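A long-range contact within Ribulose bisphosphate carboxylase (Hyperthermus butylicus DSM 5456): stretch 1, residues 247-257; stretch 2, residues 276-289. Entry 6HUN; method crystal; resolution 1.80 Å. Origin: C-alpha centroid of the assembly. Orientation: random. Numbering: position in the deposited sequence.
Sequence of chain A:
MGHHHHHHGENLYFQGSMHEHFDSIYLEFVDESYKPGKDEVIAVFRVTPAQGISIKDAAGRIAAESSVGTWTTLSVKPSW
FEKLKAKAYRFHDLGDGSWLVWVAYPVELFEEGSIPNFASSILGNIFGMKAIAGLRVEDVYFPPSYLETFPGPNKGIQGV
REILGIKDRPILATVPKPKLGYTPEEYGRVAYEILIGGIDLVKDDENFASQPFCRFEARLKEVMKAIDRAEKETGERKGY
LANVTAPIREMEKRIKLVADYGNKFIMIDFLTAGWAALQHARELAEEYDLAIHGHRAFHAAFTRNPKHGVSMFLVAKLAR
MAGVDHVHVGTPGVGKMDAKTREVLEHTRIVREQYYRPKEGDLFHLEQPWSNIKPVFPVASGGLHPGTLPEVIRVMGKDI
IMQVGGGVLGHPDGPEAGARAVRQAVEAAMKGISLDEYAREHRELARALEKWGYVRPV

Stretch 1 (247-257) PIREMEKRIKL
Stretch 2 276-289: AALQHARELAEEYD

Two helices, 248-257 and one containing 276-288, pack side by side. They run in nearly the same direction, at 27° (signed crossing -27°), with axes 10.6 Å apart at closest approach. Pro247 occupies the N-cap position of the first helix. CA atoms pair as Ile248 with Ala277 (6.8 Å), Ile255 with Leu284 (7.4 Å) and Lys256 with Tyr288 (7.6 Å).

Ile248 (chi1 m, chi2 m) packs on Ala277, with Ile248 CD1 3.9 Å from Ala277 CB. Met251 CE (t, t, p) lies 3.7 Å from Ala277 O.

His280 (chi1 t, chi2 52°) points toward the first helix. His280 NE2 donates a hydrogen bond to Glu252 OE2, 2.7 Å, 151° at the hydrogen. It is the only hydrogen bond across the stretches; the other contacts are van der Waals packing. Glu252 (m, t, chi3 -16°) starts sideways, but its end reaches the ring edge. Met251 CE lies at that edge too, 3.9 Å from His280 CD2.

Ala281 CB meets Ile255 CD1 at 4.0 Å and Met251 SD at 4.2 Å. Leu284 CD1 (m, t) lies 3.9 Å from Ile255 CD1 and 3.8 Å from Glu252 CG. Ile255 is m, t.

Tyr288 (chi1 m, chi2 -61°) has phi/psi -106/5. Ile255 CG2 approaches Tyr288 CD2 at 3.8 Å. Lys256 (t, t, t, p) sets CA over one ring face; Lys256 CD is 3.6 Å from Tyr288 OH. Asp289 follows with positive phi, in a Schellman motif.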

# COMPACT_ATOMS: atom_id res chain seq x y z
N PRO A 247 -13.74 -3.58 -2.65
CA PRO A 247 -13.74 -2.50 -3.64
C PRO A 247 -14.73 -1.42 -3.17
O PRO A 247 -15.67 -1.69 -2.42
CB PRO A 247 -14.19 -3.19 -4.94
CG PRO A 247 -13.82 -4.68 -4.73
CD PRO A 247 -14.12 -4.89 -3.22
N ILE A 248 -14.50 -0.18 -3.64
CA ILE A 248 -15.15 1.02 -3.08
C ILE A 248 -16.68 0.87 -3.08
O ILE A 248 -17.35 1.09 -2.04
CB ILE A 248 -14.69 2.29 -3.85
CG1 ILE A 248 -13.17 2.60 -3.62
CG2 ILE A 248 -15.60 3.52 -3.55
CD1 ILE A 248 -12.67 2.84 -2.10
N ARG A 249 -17.29 0.54 -4.23
CA ARG A 249 -18.75 0.42 -4.23
C ARG A 249 -19.26 -0.65 -3.25
O ARG A 249 -20.28 -0.44 -2.56
CB ARG A 249 -19.21 0.18 -5.68
CG ARG A 249 -19.44 1.51 -6.36
CD ARG A 249 -19.61 1.44 -7.86
NE ARG A 249 -19.57 2.79 -8.42
CZ ARG A 249 -19.57 3.10 -9.72
NH1 ARG A 249 -19.59 2.15 -10.66
NH2 ARG A 249 -19.53 4.38 -10.08
N GLU A 250 -18.54 -1.79 -3.13
CA GLU A 250 -18.99 -2.80 -2.16
C GLU A 250 -18.79 -2.31 -0.73
O GLU A 250 -19.63 -2.60 0.17
CB GLU A 250 -18.27 -4.13 -2.41
CG GLU A 250 -18.88 -5.01 -3.54
CD GLU A 250 -20.39 -5.32 -3.28
OE1 GLU A 250 -20.76 -5.70 -2.12
OE2 GLU A 250 -21.21 -5.16 -4.23
N MET A 251 -17.70 -1.57 -0.47
CA MET A 251 -17.47 -1.05 0.89
C MET A 251 -18.56 -0.06 1.28
O MET A 251 -19.07 -0.07 2.43
CB MET A 251 -16.10 -0.37 0.96
CG MET A 251 -15.82 0.26 2.37
SD MET A 251 -14.27 1.16 2.40
CE MET A 251 -14.72 2.65 1.54
N GLU A 252 -18.92 0.83 0.35
CA GLU A 252 -19.98 1.81 0.61
C GLU A 252 -21.27 1.13 1.02
O GLU A 252 -21.95 1.55 1.97
CB GLU A 252 -20.21 2.69 -0.64
CG GLU A 252 -19.10 3.68 -0.94
CD GLU A 252 -19.20 4.28 -2.35
OE1 GLU A 252 -19.94 3.72 -3.19
OE2 GLU A 252 -18.56 5.32 -2.62
N LYS A 253 -21.64 0.05 0.31
CA LYS A 253 -22.88 -0.64 0.69
C LYS A 253 -22.76 -1.28 2.07
O LYS A 253 -23.74 -1.34 2.83
CB LYS A 253 -23.22 -1.71 -0.34
CG LYS A 253 -23.54 -1.13 -1.72
CD LYS A 253 -23.08 -2.05 -2.90
CE LYS A 253 -24.25 -2.85 -3.45
NZ LYS A 253 -23.93 -3.58 -4.72
N ARG A 254 -21.58 -1.83 2.37
CA ARG A 254 -21.41 -2.54 3.63
C ARG A 254 -21.37 -1.57 4.79
O ARG A 254 -21.89 -1.89 5.88
CB ARG A 254 -20.15 -3.43 3.59
CG ARG A 254 -20.29 -4.57 2.57
CD ARG A 254 -18.99 -5.35 2.22
NE ARG A 254 -19.25 -6.07 0.96
CZ ARG A 254 -18.38 -6.90 0.36
NH1 ARG A 254 -17.22 -7.18 0.91
NH2 ARG A 254 -18.69 -7.47 -0.81
N ILE A 255 -20.81 -0.38 4.59
CA ILE A 255 -20.81 0.61 5.66
C ILE A 255 -22.23 1.07 5.95
O ILE A 255 -22.62 1.26 7.12
CB ILE A 255 -19.91 1.80 5.31
CG1 ILE A 255 -18.43 1.36 5.33
CG2 ILE A 255 -20.16 2.94 6.30
CD1 ILE A 255 -17.40 2.44 4.83
N LYS A 256 -23.05 1.21 4.90
CA LYS A 256 -24.45 1.59 5.15
C LYS A 256 -25.22 0.46 5.82
O LYS A 256 -26.01 0.71 6.74
CB LYS A 256 -25.12 2.01 3.83
CG LYS A 256 -26.59 2.56 4.01
CD LYS A 256 -27.06 3.12 2.69
CE LYS A 256 -28.61 3.35 2.72
NZ LYS A 256 -28.95 4.20 3.87
N LEU A 257 -24.97 -0.80 5.44
CA LEU A 257 -25.66 -1.90 6.11
C LEU A 257 -25.30 -1.96 7.60
O LEU A 257 -26.16 -2.20 8.45
CB LEU A 257 -25.33 -3.23 5.45
CG LEU A 257 -25.96 -3.67 4.13
CD1 LEU A 257 -25.17 -4.89 3.69
CD2 LEU A 257 -27.47 -4.01 4.32
N ALA A 276 -6.70 5.84 0.13
CA ALA A 276 -7.89 6.54 -0.34
C ALA A 276 -9.15 5.85 0.18
O ALA A 276 -10.15 6.52 0.54
CB ALA A 276 -7.88 6.65 -1.90
N ALA A 277 -9.15 4.53 0.23
CA ALA A 277 -10.31 3.81 0.79
C ALA A 277 -10.53 4.19 2.25
O ALA A 277 -11.69 4.35 2.71
CB ALA A 277 -10.09 2.28 0.73
N LEU A 278 -9.44 4.29 3.01
CA LEU A 278 -9.60 4.67 4.43
C LEU A 278 -10.18 6.07 4.54
O LEU A 278 -11.12 6.31 5.32
CB LEU A 278 -8.24 4.59 5.14
CG LEU A 278 -8.21 5.18 6.56
CD1 LEU A 278 -9.30 4.48 7.51
CD2 LEU A 278 -6.76 5.05 7.16
N GLN A 279 -9.64 7.03 3.73
CA GLN A 279 -10.19 8.39 3.85
C GLN A 279 -11.65 8.45 3.41
O GLN A 279 -12.43 9.26 3.95
CB GLN A 279 -9.37 9.42 3.03
CG GLN A 279 -7.90 9.50 3.59
CD GLN A 279 -7.19 10.74 3.10
OE1 GLN A 279 -6.49 10.71 2.08
NE2 GLN A 279 -7.44 11.87 3.80
N HIS A 280 -12.02 7.66 2.39
CA HIS A 280 -13.44 7.57 2.00
C HIS A 280 -14.29 6.95 3.11
O HIS A 280 -15.39 7.44 3.40
CB HIS A 280 -13.55 6.72 0.73
CG HIS A 280 -14.91 6.81 0.07
ND1 HIS A 280 -15.52 8.01 -0.24
CD2 HIS A 280 -15.74 5.84 -0.36
CE1 HIS A 280 -16.69 7.77 -0.81
NE2 HIS A 280 -16.86 6.45 -0.88
N ALA A 281 -13.79 5.88 3.74
CA ALA A 281 -14.53 5.31 4.89
C ALA A 281 -14.69 6.34 6.00
O ALA A 281 -15.76 6.40 6.66
CB ALA A 281 -13.77 4.06 5.37
N ARG A 282 -13.71 7.23 6.15
CA ARG A 282 -13.80 8.24 7.20
C ARG A 282 -14.90 9.25 6.88
O ARG A 282 -15.64 9.70 7.79
CB ARG A 282 -12.42 8.91 7.40
CG ARG A 282 -12.42 10.08 8.35
CD ARG A 282 -12.95 9.71 9.78
NE ARG A 282 -12.85 10.86 10.66
CZ ARG A 282 -13.78 11.79 10.76
NH1 ARG A 282 -14.93 11.67 10.08
NH2 ARG A 282 -13.61 12.83 11.59
N GLU A 283 -15.07 9.58 5.60
CA GLU A 283 -16.20 10.44 5.26
C GLU A 283 -17.52 9.75 5.49
O GLU A 283 -18.49 10.40 5.90
CB GLU A 283 -16.08 10.85 3.78
CG GLU A 283 -15.11 11.97 3.54
CD GLU A 283 -15.07 12.46 2.08
OE1 GLU A 283 -14.63 13.62 1.84
OE2 GLU A 283 -15.44 11.66 1.19
N LEU A 284 -17.64 8.46 5.13
CA LEU A 284 -18.92 7.80 5.43
C LEU A 284 -19.14 7.65 6.93
O LEU A 284 -20.28 7.71 7.40
CB LEU A 284 -19.02 6.45 4.76
CG LEU A 284 -18.98 6.61 3.22
CD1 LEU A 284 -18.73 5.28 2.53
CD2 LEU A 284 -20.24 7.31 2.70
N ALA A 285 -18.07 7.44 7.70
CA ALA A 285 -18.24 7.40 9.15
C ALA A 285 -18.78 8.73 9.68
O ALA A 285 -19.53 8.74 10.67
CB ALA A 285 -16.89 7.06 9.82
N GLU A 286 -18.29 9.85 9.13
CA GLU A 286 -18.88 11.14 9.50
C GLU A 286 -20.39 11.14 9.25
O GLU A 286 -21.21 11.42 10.15
CB GLU A 286 -18.17 12.24 8.67
CG GLU A 286 -18.52 13.68 9.04
CD GLU A 286 -18.06 13.99 10.44
OE1 GLU A 286 -16.97 13.50 10.82
OE2 GLU A 286 -18.81 14.68 11.17
N GLU A 287 -20.78 10.74 8.04
CA GLU A 287 -22.19 10.76 7.64
C GLU A 287 -23.04 9.87 8.56
O GLU A 287 -24.16 10.25 8.93
CB GLU A 287 -22.30 10.29 6.19
CG GLU A 287 -23.74 10.06 5.71
CD GLU A 287 -23.80 9.69 4.22
OE1 GLU A 287 -24.92 9.65 3.66
OE2 GLU A 287 -22.71 9.44 3.65
N TYR A 288 -22.52 8.70 8.93
CA TYR A 288 -23.29 7.66 9.59
C TYR A 288 -22.95 7.54 11.07
O TYR A 288 -23.43 6.60 11.74
CB TYR A 288 -23.06 6.31 8.92
CG TYR A 288 -23.55 6.17 7.49
CD1 TYR A 288 -24.89 6.31 7.15
CD2 TYR A 288 -22.65 5.81 6.48
CE1 TYR A 288 -25.30 6.16 5.81
CE2 TYR A 288 -23.04 5.65 5.19
CZ TYR A 288 -24.36 5.84 4.86
OH TYR A 288 -24.68 5.65 3.55
N ASP A 289 -22.11 8.43 11.60
CA ASP A 289 -21.79 8.45 13.03
C ASP A 289 -21.18 7.13 13.53
O ASP A 289 -21.60 6.56 14.56
CB ASP A 289 -23.04 8.85 13.85
CG ASP A 289 -22.69 9.39 15.24
OD1 ASP A 289 -21.69 10.12 15.37
OD2 ASP A 289 -23.44 9.11 16.21